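Local structure of endoglucanase A (Clostridium cellulolyticum, 1EDG) at residues A[303-309]-A[335-340]; A[26-31]-A[371-376]; A[156-160]-A[213-217]. The protein hydrolyses internal beta-1,4-glucosidic bonds of cellulose, acting as an endoglucanase of glycosyl hydrolase family 5. All blocks are in the same frame, centred on the assembly; numbering follows the deposited sequence.

All three contacts belong to one eight-stranded beta/alpha barrel. Interaction 1 pairs its last two strands, and interaction 2, whose segments lie near the two ends of the chain, packs directly against it. Their centres are 10 Å apart, and L336 joins them, its CD1 3.4 Å from R30 C and its CD2 3.6 Å from L29 CD1. Interaction 3 touches neither: its nearest atoms are about 11 Å from interaction 1 and about 10 Å from interaction 2. Both 26-31 and the loops of interaction 3 lie where strands begin. The active site of family 5 enzymes lies at the opposite, C-terminal strand ends, where interaction 1 carries E307.

Interaction 1 (A[303-309]-A[335-340])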
loop_
_atom_site.group_PDB
_atom_site.type_symbol
_atom_site.label_atom_id
_atom_site.label_comp_id
_atom_site.label_asym_id
_atom_site.label_seq_id
_atom_site.Cartn_x
_atom_site.Cartn_y
_atom_site.Cartn_z
ATOM N N VAL A 303 -2.859 -10.103 6.245
ATOM C CA VAL A 303 -2.670 -9.616 4.880
ATOM C C VAL A 303 -3.327 -8.230 4.764
ATOM O O VAL A 303 -4.411 -7.990 5.314
ATOM C CB VAL A 303 -3.327 -10.552 3.833
ATOM C CG1 VAL A 303 -3.097 -10.005 2.420
ATOM C CG2 VAL A 303 -2.766 -11.970 3.939
ATOM N N ILE A 304 -2.651 -7.320 4.072
ATOM C CA ILE A 304 -3.166 -5.973 3.871
ATOM C C ILE A 304 -3.161 -5.639 2.384
ATOM O O ILE A 304 -2.166 -5.879 1.694
ATOM C CB ILE A 304 -2.298 -4.904 4.618
ATOM C CG1 ILE A 304 -2.503 -4.988 6.132
ATOM C CG2 ILE A 304 -2.625 -3.497 4.119
ATOM C CD1 ILE A 304 -1.614 -4.039 6.919
ATOM N N ILE A 305 -4.307 -5.193 1.871
ATOM C CA ILE A 305 -4.394 -4.754 0.479
ATOM C C ILE A 305 -3.993 -3.273 0.608
ATOM O O ILE A 305 -4.813 -2.417 0.972
ATOM C CB ILE A 305 -5.830 -4.902 -0.100
ATOM C CG1 ILE A 305 -6.201 -6.389 -0.212
ATOM C CG2 ILE A 305 -5.920 -4.244 -1.480
ATOM C CD1 ILE A 305 -7.622 -6.653 -0.676
ATOM N N GLY A 306 -2.696 -3.012 0.411
ATOM C CA GLY A 306 -2.153 -1.674 0.548
ATOM C C GLY A 306 -2.588 -0.650 -0.480
ATOM O O GLY A 306 -2.372 0.545 -0.279
ATOM N N GLU A 307 -3.137 -1.115 -1.597
ATOM C CA GLU A 307 -3.614 -0.220 -2.649
ATOM C C GLU A 307 -4.816 -0.816 -3.374
ATOM O O GLU A 307 -4.798 -1.987 -3.771
ATOM C CB GLU A 307 -2.521 0.079 -3.691
ATOM C CG GLU A 307 -1.348 0.905 -3.193
ATOM C CD GLU A 307 -0.391 1.314 -4.311
ATOM O OE1 GLU A 307 -0.800 1.375 -5.489
ATOM O OE2 GLU A 307 0.779 1.589 -4.002
ATOM N N CYS A 308 -5.862 -0.004 -3.504
ATOM C CA CYS A 308 -7.077 -0.381 -4.221
ATOM C C CYS A 308 -7.798 0.913 -4.619
ATOM O O CYS A 308 -7.411 2.004 -4.183
ATOM C CB CYS A 308 -7.982 -1.289 -3.372
ATOM S SG CYS A 308 -8.644 -0.545 -1.874
ATOM N N GLY A 309 -8.789 0.801 -5.498
ATOM C CA GLY A 309 -9.527 1.976 -5.925
ATOM C C GLY A 309 -10.000 1.843 -7.359
ATOM O O GLY A 309 -9.696 0.859 -8.031
ATOM N N ILE A 335 -9.393 -9.135 5.809
ATOM C CA ILE A 335 -8.402 -8.336 5.086
ATOM C C ILE A 335 -8.657 -6.824 5.143
ATOM O O ILE A 335 -9.782 -6.370 4.905
ATOM C CB ILE A 335 -8.375 -8.751 3.594
ATOM C CG1 ILE A 335 -8.178 -10.268 3.448
ATOM C CG2 ILE A 335 -7.291 -7.986 2.846
ATOM C CD1 ILE A 335 -8.508 -10.801 2.058
ATOM N N LEU A 336 -7.605 -6.056 5.421
ATOM C CA LEU A 336 -7.690 -4.591 5.468
ATOM C C LEU A 336 -7.537 -4.022 4.057
ATOM O O LEU A 336 -6.815 -4.593 3.241
ATOM C CB LEU A 336 -6.561 -4.006 6.331
ATOM C CG LEU A 336 -6.519 -2.471 6.397
ATOM C CD1 LEU A 336 -7.626 -2.005 7.305
ATOM C CD2 LEU A 336 -5.185 -1.974 6.903
ATOM N N CYS A 337 -8.208 -2.901 3.788
ATOM C CA CYS A 337 -8.133 -2.206 2.499
ATOM C C CYS A 337 -7.580 -0.792 2.701
ATOM O O CYS A 337 -7.924 -0.127 3.680
ATOM C CB CYS A 337 -9.518 -2.085 1.873
ATOM S SG CYS A 337 -10.197 -3.628 1.289
ATOM N N ILE A 338 -6.711 -0.345 1.795
ATOM C CA ILE A 338 -6.144 1.004 1.867
ATOM C C ILE A 338 -6.348 1.643 0.491
ATOM O O ILE A 338 -5.861 1.140 -0.521
ATOM C CB ILE A 338 -4.637 0.992 2.243
ATOM C CG1 ILE A 338 -4.424 0.269 3.584
ATOM C CG2 ILE A 338 -4.110 2.427 2.365
ATOM C CD1 ILE A 338 -2.979 0.263 4.068
ATOM N N LEU A 339 -7.128 2.719 0.466
ATOM C CA LEU A 339 -7.469 3.456 -0.752
ATOM C C LEU A 339 -6.276 4.225 -1.324
ATOM O O LEU A 339 -5.523 4.852 -0.574
ATOM C CB LEU A 339 -8.566 4.482 -0.414
ATOM C CG LEU A 339 -9.676 4.939 -1.369
ATOM C CD1 LEU A 339 -9.965 6.393 -1.096
ATOM C CD2 LEU A 339 -9.347 4.733 -2.800
ATOM N N TRP A 340 -6.085 4.158 -2.639
ATOM C CA TRP A 340 -5.010 4.929 -3.270
ATOM C C TRP A 340 -5.644 6.271 -3.662
ATOM O O TRP A 340 -6.660 6.303 -4.368
ATOM C CB TRP A 340 -4.470 4.241 -4.527
ATOM C CG TRP A 340 -3.411 5.076 -5.240
ATOM C CD1 TRP A 340 -3.562 5.775 -6.408
ATOM C CD2 TRP A 340 -2.061 5.308 -4.806
ATOM N NE1 TRP A 340 -2.393 6.429 -6.723
ATOM C CE2 TRP A 340 -1.457 6.160 -5.761
ATOM C CE3 TRP A 340 -1.304 4.876 -3.705
ATOM C CZ2 TRP A 340 -0.125 6.591 -5.647
ATOM C CZ3 TRP A 340 0.022 5.301 -3.591
ATOM C CH2 TRP A 340 0.595 6.153 -4.561
#
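Strands 303-308 and 336-339 run parallel, their axes 4.8 Å apart at closest and inclined by 31°. I305 N donates to L336 O (2.9 Å), the bond from I338 N to I305 O (2.9 Å) is bent and weak, and W340 N reaches C308 O (3.0 Å). I304 and L336 share one face and I305 and C337 the other, until G306 breaks the alternation. I304 (m,t) meets L336 (t,p) on the inner side, CG2 to CD2 4.1 Å, and I304 CG2 also lies 3.8 Å from CD1 of I338 (m,t). I305 and C337 face outward under helix 316-332, where Y326 touches both. The m,t rotamer of I305 sets its CG1 3.6 Å from I335 CG2. Branched aliphatic residues suit these places, filling closed spaces without polar groups to satisfy. C308 adopts p, which brings its compact SG to 4.1 Å from C337 CB. At G309, phi 148° would jam any side chain against the preceding carbonyl, and L339 CD2 sits close by, 4.2 Å from G309 CA. E307 starts away from the partner strand, but its extended m,t chain carries CD to 3.7 Å from CE3 of W340, itself t and packed edge-to-face with F352. The carboxylate is held by a salt bridge to R79 and a hydrogen bond to Y256. Strand, helix 316-332 and strand form a right-handed beta-alpha-beta unit of a TIM barrel. A glutamate ending the seventh strand is the nucleophile in family 5, and the placement of E307 is consistent with that role.

Interaction 2 (A[26-31]-A[371-376]); sequences VKGLRL and MVKYAF
F376 (chi1 -67°, chi2 -73°) lays one ring face over the backbone and side-chain base of K27: K27 CA lies 4.0 Å from the ring centroid, 14° off the normal, a CH-pi contact. Helix 21-29 ends at L29. R30 then turns to phi 64°, psi -64°, a classic gamma turn closed by L31 N to L29 O (2.8 Å), and L31 is extended (-165°/140°). From helix 365-374 the chain runs out extended through A375 (-78°/-177°) and F376 (-62°/144°), pointing both side chains toward 26-31. CA atoms pair R30 with F376 (5.1 Å) and L31 with A375 (6.2 Å). The extended R30 side chain, chi1 to chi3 all t, runs alongside F376, so that NE donates to F376 O (2.9 Å). Small A375 puts CB 3.5 Å from R30 O. L31 (t,p) sets CD2 3.8 Å from V372 CG2 and CD1 4.0 Å from M371 CE. Helix 365-374 thus packs beside the lead-in to strand 32-34, with M371 also on helix 316-332 and V26 and L29 on L336 of strand 336-339.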
loop_
_atom_site.group_PDB
_atom_site.type_symbol
_atom_site.label_atom_id
_atom_site.label_comp_id
_atom_site.label_asym_id
_atom_site.label_seq_id
_atom_site.Cartn_x
_atom_site.Cartn_y
_atom_site.Cartn_z
ATOM N N VAL A 26 -4.658 -6.120 12.726
ATOM C CA VAL A 26 -5.182 -5.650 11.443
ATOM C C VAL A 26 -6.597 -5.054 11.572
ATOM O O VAL A 26 -6.902 -4.022 10.963
ATOM C CB VAL A 26 -5.122 -6.785 10.374
ATOM C CG1 VAL A 26 -5.932 -6.427 9.142
ATOM C CG2 VAL A 26 -3.678 -7.023 9.979
ATOM N N LYS A 27 -7.457 -5.690 12.365
ATOM C CA LYS A 27 -8.801 -5.170 12.566
ATOM C C LYS A 27 -8.726 -3.751 13.130
ATOM O O LYS A 27 -9.510 -2.892 12.740
ATOM C CB LYS A 27 -9.584 -6.064 13.525
ATOM C CG LYS A 27 -9.900 -7.425 12.962
ATOM C CD LYS A 27 -10.522 -8.326 14.022
ATOM C CE LYS A 27 -11.847 -7.781 14.521
ATOM N NZ LYS A 27 -12.446 -8.720 15.510
ATOM N N GLY A 28 -7.769 -3.513 14.025
ATOM C CA GLY A 28 -7.602 -2.204 14.633
ATOM C C GLY A 28 -7.224 -1.111 13.649
ATOM O O GLY A 28 -7.533 0.065 13.874
ATOM N N LEU A 29 -6.566 -1.482 12.554
ATOM C CA LEU A 29 -6.173 -0.504 11.535
ATOM C C LEU A 29 -7.421 0.060 10.849
ATOM O O LEU A 29 -7.405 1.173 10.306
ATOM C CB LEU A 29 -5.239 -1.141 10.496
ATOM C CG LEU A 29 -3.962 -1.851 10.977
ATOM C CD1 LEU A 29 -3.059 -2.111 9.787
ATOM C CD2 LEU A 29 -3.219 -1.032 11.984
ATOM N N ARG A 30 -8.481 -0.752 10.861
ATOM C CA ARG A 30 -9.809 -0.438 10.327
ATOM C C ARG A 30 -10.002 -0.182 8.827
ATOM O O ARG A 30 -10.740 -0.918 8.158
ATOM C CB ARG A 30 -10.467 0.678 11.147
ATOM C CG ARG A 30 -11.968 0.747 10.924
ATOM C CD ARG A 30 -12.635 1.789 11.791
ATOM N NE ARG A 30 -14.089 1.739 11.643
ATOM C CZ ARG A 30 -14.862 2.799 11.420
ATOM N NH1 ARG A 30 -14.328 4.011 11.316
ATOM N NH2 ARG A 30 -16.175 2.647 11.314
ATOM N N LEU A 31 -9.386 0.883 8.322
ATOM C CA LEU A 31 -9.477 1.272 6.912
ATOM C C LEU A 31 -8.346 2.277 6.714
ATOM O O LEU A 31 -8.110 3.114 7.585
ATOM C CB LEU A 31 -10.830 1.945 6.626
ATOM C CG LEU A 31 -11.106 2.414 5.195
ATOM C CD1 LEU A 31 -11.205 1.224 4.258
ATOM C CD2 LEU A 31 -12.396 3.220 5.158
ATOM N N MET A 371 -17.346 2.788 1.924
ATOM C CA MET A 371 -16.175 2.052 2.402
ATOM C C MET A 371 -16.134 1.997 3.932
ATOM O O MET A 371 -15.874 0.946 4.513
ATOM C CB MET A 371 -14.885 2.680 1.872
ATOM C CG MET A 371 -14.717 2.543 0.369
ATOM S SD MET A 371 -13.235 3.393 -0.220
ATOM C CE MET A 371 -11.927 2.358 0.494
ATOM N N VAL A 372 -16.382 3.131 4.584
ATOM C CA VAL A 372 -16.373 3.179 6.043
ATOM C C VAL A 372 -17.475 2.285 6.619
ATOM O O VAL A 372 -17.263 1.568 7.599
ATOM C CB VAL A 372 -16.540 4.629 6.566
ATOM C CG1 VAL A 372 -16.634 4.637 8.084
ATOM C CG2 VAL A 372 -15.358 5.474 6.124
ATOM N N LYS A 373 -18.631 2.295 5.969
ATOM C CA LYS A 373 -19.765 1.496 6.411
ATOM C C LYS A 373 -19.451 -0.004 6.439
ATOM O O LYS A 373 -19.849 -0.709 7.363
ATOM C CB LYS A 373 -20.968 1.780 5.506
ATOM C CG LYS A 373 -22.186 0.926 5.772
ATOM C CD LYS A 373 -23.352 1.387 4.913
ATOM C CE LYS A 373 -24.504 0.398 4.982
ATOM N NZ LYS A 373 -24.844 0.044 6.389
ATOM N N TYR A 374 -18.686 -0.475 5.459
ATOM C CA TYR A 374 -18.363 -1.889 5.375
ATOM C C TYR A 374 -16.991 -2.323 5.884
ATOM O O TYR A 374 -16.650 -3.508 5.820
ATOM C CB TYR A 374 -18.619 -2.381 3.953
ATOM C CG TYR A 374 -20.092 -2.339 3.613
ATOM C CD1 TYR A 374 -20.996 -3.178 4.273
ATOM C CD2 TYR A 374 -20.594 -1.429 2.683
ATOM C CE1 TYR A 374 -22.362 -3.106 4.017
ATOM C CE2 TYR A 374 -21.964 -1.348 2.417
ATOM C CZ TYR A 374 -22.842 -2.189 3.092
ATOM O OH TYR A 374 -24.199 -2.098 2.856
ATOM N N ALA A 375 -16.221 -1.384 6.421
ATOM C CA ALA A 375 -14.905 -1.703 6.967
ATOM C C ALA A 375 -15.075 -2.352 8.344
ATOM O O ALA A 375 -16.201 -2.570 8.796
ATOM C CB ALA A 375 -14.064 -0.439 7.076
ATOM N N PHE A 376 -13.967 -2.647 9.015
ATOM C CA PHE A 376 -14.016 -3.265 10.342
ATOM C C PHE A 376 -14.717 -2.354 11.337
ATOM O O PHE A 376 -14.581 -1.131 11.274
ATOM C CB PHE A 376 -12.606 -3.575 10.863
ATOM C CG PHE A 376 -11.889 -4.648 10.087
ATOM C CD1 PHE A 376 -12.263 -5.986 10.212
ATOM C CD2 PHE A 376 -10.841 -4.320 9.232
ATOM C CE1 PHE A 376 -11.603 -6.978 9.495
ATOM C CE2 PHE A 376 -10.178 -5.303 8.514
ATOM C CZ PHE A 376 -10.559 -6.633 8.644
#

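Interaction 3 (A[156-160]-A[213-217])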
loop_
_atom_site.group_PDB
_atom_site.type_symbol
_atom_site.label_atom_id
_atom_site.label_comp_id
_atom_site.label_asym_id
_atom_site.label_seq_id
_atom_site.Cartn_x
_atom_site.Cartn_y
_atom_site.Cartn_z
ATOM N N PHE A 156 13.357 6.250 13.518
ATOM C CA PHE A 156 12.064 5.989 14.144
ATOM C C PHE A 156 12.079 4.927 15.239
ATOM O O PHE A 156 11.032 4.370 15.580
ATOM C CB PHE A 156 11.043 5.622 13.070
ATOM C CG PHE A 156 10.782 6.725 12.083
ATOM C CD1 PHE A 156 9.801 7.685 12.333
ATOM C CD2 PHE A 156 11.519 6.809 10.904
ATOM C CE1 PHE A 156 9.555 8.711 11.424
ATOM C CE2 PHE A 156 11.284 7.830 9.987
ATOM C CZ PHE A 156 10.300 8.784 10.245
ATOM N N ALA A 157 13.244 4.726 15.847
ATOM C CA ALA A 157 13.433 3.727 16.898
ATOM C C ALA A 157 12.479 3.809 18.094
ATOM O O ALA A 157 12.134 2.786 18.684
ATOM C CB ALA A 157 14.877 3.771 17.390
ATOM N N ASN A 158 12.061 5.020 18.448
ATOM C CA ASN A 158 11.182 5.226 19.597
ATOM C C ASN A 158 9.682 5.111 19.341
ATOM O O ASN A 158 8.890 5.214 20.277
ATOM C CB ASN A 158 11.484 6.574 20.257
ATOM C CG ASN A 158 12.896 6.651 20.808
ATOM O OD1 ASN A 158 13.392 5.704 21.417
ATOM N ND2 ASN A 158 13.552 7.782 20.596
ATOM N N TYR A 159 9.278 4.921 18.091
ATOM C CA TYR A 159 7.855 4.805 17.788
ATOM C C TYR A 159 7.380 3.388 18.098
ATOM O O TYR A 159 8.092 2.422 17.828
ATOM C CB TYR A 159 7.588 5.162 16.328
ATOM C CG TYR A 159 7.808 6.629 16.003
ATOM C CD1 TYR A 159 9.083 7.193 16.060
ATOM C CD2 TYR A 159 6.741 7.450 15.636
ATOM C CE1 TYR A 159 9.292 8.532 15.759
ATOM C CE2 TYR A 159 6.940 8.799 15.331
ATOM C CZ TYR A 159 8.217 9.329 15.395
ATOM O OH TYR A 159 8.432 10.650 15.085
ATOM N N ASP A 160 6.196 3.267 18.696
ATOM C CA ASP A 160 5.660 1.952 19.048
ATOM C C ASP A 160 4.964 1.252 17.880
ATOM O O ASP A 160 5.101 1.682 16.729
ATOM C CB ASP A 160 4.756 2.033 20.294
ATOM C CG ASP A 160 3.444 2.790 20.058
ATOM O OD1 ASP A 160 3.141 3.242 18.929
ATOM O OD2 ASP A 160 2.690 2.924 21.045
ATOM N N LYS A 213 12.103 -1.194 20.046
ATOM C CA LYS A 213 10.760 -1.319 19.493
ATOM C C LYS A 213 10.801 -1.844 18.061
ATOM O O LYS A 213 9.821 -2.407 17.564
ATOM C CB LYS A 213 10.019 0.016 19.562
ATOM C CG LYS A 213 9.852 0.531 20.979
ATOM C CD LYS A 213 9.127 1.860 21.005
ATOM C CE LYS A 213 9.079 2.434 22.410
ATOM N NZ LYS A 213 8.519 1.450 23.377
ATOM N N ASN A 214 11.948 -1.682 17.406
ATOM C CA ASN A 214 12.117 -2.168 16.042
ATOM C C ASN A 214 12.123 -3.687 16.025
ATOM O O ASN A 214 11.765 -4.308 15.030
ATOM C CB ASN A 214 13.420 -1.641 15.437
ATOM C CG ASN A 214 13.316 -0.189 15.021
ATOM O OD1 ASN A 214 12.271 0.249 14.546
ATOM N ND2 ASN A 214 14.392 0.558 15.190
ATOM N N ALA A 215 12.516 -4.281 17.145
ATOM C CA ALA A 215 12.571 -5.728 17.265
ATOM C C ALA A 215 11.192 -6.372 17.282
ATOM O O ALA A 215 11.042 -7.523 16.878
ATOM C CB ALA A 215 13.324 -6.111 18.526
ATOM N N SER A 216 10.185 -5.632 17.730
ATOM C CA SER A 216 8.844 -6.189 17.829
ATOM C C SER A 216 7.749 -5.596 16.944
ATOM O O SER A 216 6.622 -6.080 16.968
ATOM C CB SER A 216 8.393 -6.155 19.293
ATOM O OG SER A 216 8.417 -4.830 19.806
ATOM N N ARG A 217 8.056 -4.570 16.161
ATOM C CA ARG A 217 7.024 -3.961 15.322
ATOM C C ARG A 217 6.626 -4.845 14.137
ATOM O O ARG A 217 7.345 -5.772 13.775
ATOM C CB ARG A 217 7.444 -2.554 14.851
ATOM C CG ARG A 217 8.328 -2.496 13.619
ATOM C CD ARG A 217 8.531 -1.048 13.131
ATOM N NE ARG A 217 9.406 -0.283 14.021
ATOM C CZ ARG A 217 8.984 0.562 14.960
ATOM N NH1 ARG A 217 7.682 0.781 15.142
ATOM N NH2 ARG A 217 9.862 1.151 15.763
#
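R217 is the polar centre of this contact. Its side chain, p,t,p over the first three chi angles, points toward the turn of 156-160 and presents the guanidinium edge to backbone carbonyls: NH2 and NH1 both donate to Y159 O (3.0 and 3.2 Å), and NH1 adds a weak bond to D160 O (3.2 Å). Arginine suits the place because its planar guanidinium, with several N-H donors, can bond more than one loop carbonyl at once. N214 steadies the group from within its own segment, OD1 accepting from R217 NE (3.0 Å) and NH2 (2.8 Å). L163 O takes a further bond from NH1, and F165 makes a cation-pi contact.

Both segments are loops leading from a barrel helix into the next strand: 156-160 joins helix 138-155 to strand 163-166, while the loop at 213-217 joins helix 187-209 to strand 219-222. The contact therefore ties two successive alpha-to-beta connections together at the N-terminal end of the TIM barrel, away from the end that carries the active site in this fold.

K213, the residue most covered here, contributes methylenes. Its m,t,t,m chain stretches along the turn, with CB 3.6 Å from A157 O and CD 3.4 Å from both N158 O and Y159 O. A long, flexible chain fits this exposed border, since its apolar length can cover backbone.

A157 is the second residue of a type I turn from F156 to Y159, closed by Y159 N to F156 O (3.1 Å). Its small side chain allows close approach: N214 ND2, which also donates to A153 O, lies 3.7 Å from A157 CA and 3.9 Å from A157 CB.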